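Local coordinates for putative xylanase (Bacteroides fragilis, PDB 2P1G), which is of unknown function but may hydrolyse glycosidic bonds, perhaps in xylan breakdown, and belongs to an N-acetylmuramoyl-L-alanine amidase-like family, at residues V9-V17 and A50-Q59. Numbering follows the deposited sequence.
Sequences VLSNGLGFV and ALAMALCPQQ
Helix 10-14 packs on residues 50-54, the C-terminal part of helix 43-54, the axes of these short segments approaching to 8.5 Å with directions 130° apart, and the backbones come nearest where Gly13 CA lies 5.0 Å from Ala50 CA. With no side chain on Gly13, the methyl of Ala50 sits against its backbone. One turn further along, Ala54 CB rests 3.6 Å from Val9 CB and touches Val9 N. To one side of these pairs the Asn12 amide crosses Met53 at an angle, CG and OD1 each 3.6 Å from Met53 CB. Asn12 ND2 gives a nearly straight hydrogen bond (169°) of 2.8 Å to Gln59 OE1, close to the planes of both amides, themselves turned 75° apart. The Gln59 side chain bends at its second torsion, and its NE2 donates to Met53 O at 2.9 Å and to Cys56 O. Together the three bonds fix the rotation of the Gln59 amide; the NE2 pair folds the chain back onto the helix, and the Asn12 bond joins it to helix 10-14. Met53, extended beyond CG, places SD at the edge of the Phe16 ring, 5.2 Å from its centroid, a Met-aromatic contact, and CE 3.4 Å from Phe16 CZ. Phe16 also pairs edge-to-face with Phe46. Leu10 and Ala50 both reach Ile194 of strand 189-198 in the antiparallel sheet, while Leu51 and Ala52 pack on helix 65-76.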
# COMPACT_ATOMS: atom_id res chain seq x y z
N VAL A 9 -9.64 -6.50 -4.47
CA VAL A 9 -10.97 -6.14 -5.06
C VAL A 9 -11.96 -5.74 -3.99
O VAL A 9 -11.84 -6.11 -2.82
CB VAL A 9 -11.56 -7.28 -5.91
CG1 VAL A 9 -12.45 -8.24 -5.04
CG2 VAL A 9 -12.34 -6.72 -7.08
N LEU A 10 -12.96 -4.98 -4.40
CA LEU A 10 -13.90 -4.40 -3.48
C LEU A 10 -14.65 -5.46 -2.68
O LEU A 10 -14.75 -5.34 -1.47
CB LEU A 10 -14.86 -3.49 -4.23
CG LEU A 10 -15.57 -2.45 -3.39
CD1 LEU A 10 -14.59 -1.74 -2.44
CD2 LEU A 10 -16.29 -1.49 -4.32
N SER A 11 -15.14 -6.53 -3.33
CA SER A 11 -15.90 -7.54 -2.59
C SER A 11 -15.05 -8.21 -1.50
O SER A 11 -15.53 -8.42 -0.38
CB SER A 11 -16.50 -8.59 -3.52
OG SER A 11 -15.48 -9.34 -4.17
N ASN A 12 -13.81 -8.54 -1.82
CA ASN A 12 -12.94 -9.10 -0.79
C ASN A 12 -12.59 -8.10 0.31
O ASN A 12 -12.63 -8.44 1.51
CB ASN A 12 -11.70 -9.75 -1.41
CG ASN A 12 -12.01 -11.10 -2.01
OD1 ASN A 12 -12.35 -12.05 -1.30
ND2 ASN A 12 -11.89 -11.20 -3.32
N GLY A 13 -12.30 -6.87 -0.10
CA GLY A 13 -11.99 -5.80 0.84
C GLY A 13 -13.13 -5.54 1.82
O GLY A 13 -12.91 -5.35 3.01
N LEU A 14 -14.37 -5.55 1.30
CA LEU A 14 -15.52 -5.20 2.12
C LEU A 14 -15.76 -6.20 3.23
O LEU A 14 -16.32 -5.85 4.27
CB LEU A 14 -16.76 -4.97 1.26
CG LEU A 14 -16.82 -3.63 0.52
CD1 LEU A 14 -17.94 -3.66 -0.52
CD2 LEU A 14 -17.00 -2.44 1.50
N GLY A 15 -15.31 -7.43 3.02
CA GLY A 15 -15.40 -8.47 4.05
C GLY A 15 -14.58 -8.17 5.30
O GLY A 15 -14.76 -8.81 6.35
N PHE A 16 -13.69 -7.18 5.20
CA PHE A 16 -12.84 -6.80 6.32
C PHE A 16 -13.42 -5.65 7.13
O PHE A 16 -12.80 -5.23 8.12
CB PHE A 16 -11.47 -6.37 5.81
CG PHE A 16 -10.58 -7.51 5.46
CD1 PHE A 16 -9.69 -8.03 6.40
CD2 PHE A 16 -10.61 -8.06 4.18
CE1 PHE A 16 -8.86 -9.10 6.07
CE2 PHE A 16 -9.75 -9.14 3.84
CZ PHE A 16 -8.89 -9.63 4.78
N VAL A 17 -14.56 -5.12 6.73
CA VAL A 17 -15.08 -3.93 7.43
C VAL A 17 -15.23 -4.25 8.93
O VAL A 17 -15.79 -5.28 9.30
CB VAL A 17 -16.38 -3.38 6.76
CG1 VAL A 17 -17.11 -2.36 7.65
CG2 VAL A 17 -16.03 -2.73 5.42
N ALA A 50 -6.62 -8.42 0.78
CA ALA A 50 -7.68 -8.20 -0.21
C ALA A 50 -7.23 -8.59 -1.62
O ALA A 50 -7.92 -9.34 -2.34
CB ALA A 50 -8.13 -6.74 -0.17
N LEU A 51 -6.06 -8.10 -2.01
CA LEU A 51 -5.47 -8.40 -3.31
C LEU A 51 -5.19 -9.89 -3.47
O LEU A 51 -5.52 -10.48 -4.51
CB LEU A 51 -4.19 -7.60 -3.55
CG LEU A 51 -3.50 -7.73 -4.91
CD1 LEU A 51 -4.47 -7.54 -6.07
CD2 LEU A 51 -2.34 -6.72 -5.01
N ALA A 52 -4.58 -10.49 -2.45
CA ALA A 52 -4.20 -11.89 -2.55
C ALA A 52 -5.43 -12.78 -2.70
O ALA A 52 -5.37 -13.80 -3.42
CB ALA A 52 -3.35 -12.32 -1.34
N MET A 53 -6.52 -12.42 -2.04
CA MET A 53 -7.81 -13.10 -2.19
C MET A 53 -8.39 -12.90 -3.59
O MET A 53 -8.79 -13.86 -4.26
CB MET A 53 -8.82 -12.59 -1.13
CG MET A 53 -8.42 -12.92 0.31
SD MET A 53 -9.65 -12.34 1.53
CE MET A 53 -8.68 -12.56 3.00
N ALA A 54 -8.42 -11.64 -4.04
CA ALA A 54 -9.03 -11.29 -5.31
C ALA A 54 -8.37 -11.97 -6.52
O ALA A 54 -9.03 -12.19 -7.53
CB ALA A 54 -9.04 -9.79 -5.48
N LEU A 55 -7.08 -12.26 -6.41
CA LEU A 55 -6.30 -12.87 -7.49
C LEU A 55 -6.61 -14.36 -7.64
O LEU A 55 -6.32 -14.95 -8.69
CB LEU A 55 -4.81 -12.69 -7.22
CG LEU A 55 -4.29 -11.28 -7.53
CD1 LEU A 55 -2.88 -11.16 -7.02
CD2 LEU A 55 -4.34 -10.95 -9.02
N CYS A 56 -7.19 -14.96 -6.60
CA CYS A 56 -7.48 -16.40 -6.61
C CYS A 56 -8.50 -16.75 -7.70
O CYS A 56 -9.45 -16.00 -7.92
CB CYS A 56 -7.94 -16.89 -5.23
SG CYS A 56 -6.67 -16.87 -3.90
N PRO A 57 -8.29 -17.88 -8.40
CA PRO A 57 -9.21 -18.23 -9.47
C PRO A 57 -10.60 -18.54 -8.92
O PRO A 57 -11.60 -18.30 -9.61
CB PRO A 57 -8.58 -19.48 -10.09
CG PRO A 57 -7.70 -20.04 -9.02
CD PRO A 57 -7.20 -18.86 -8.25
N GLN A 58 -10.65 -19.04 -7.69
CA GLN A 58 -11.91 -19.32 -6.99
C GLN A 58 -12.13 -18.35 -5.83
O GLN A 58 -11.17 -17.89 -5.21
CB GLN A 58 -11.95 -20.77 -6.48
CG GLN A 58 -11.93 -21.83 -7.58
CD GLN A 58 -10.52 -22.25 -7.95
OE1 GLN A 58 -10.17 -22.32 -9.13
NE2 GLN A 58 -9.70 -22.52 -6.94
N GLN A 59 -13.40 -18.06 -5.55
CA GLN A 59 -13.78 -17.01 -4.60
C GLN A 59 -14.73 -17.52 -3.52
O GLN A 59 -15.26 -18.63 -3.62
CB GLN A 59 -14.42 -15.84 -5.33
CG GLN A 59 -13.49 -15.11 -6.29
CD GLN A 59 -12.40 -14.33 -5.56
OE1 GLN A 59 -12.70 -13.46 -4.75
NE2 GLN A 59 -11.14 -14.66 -5.85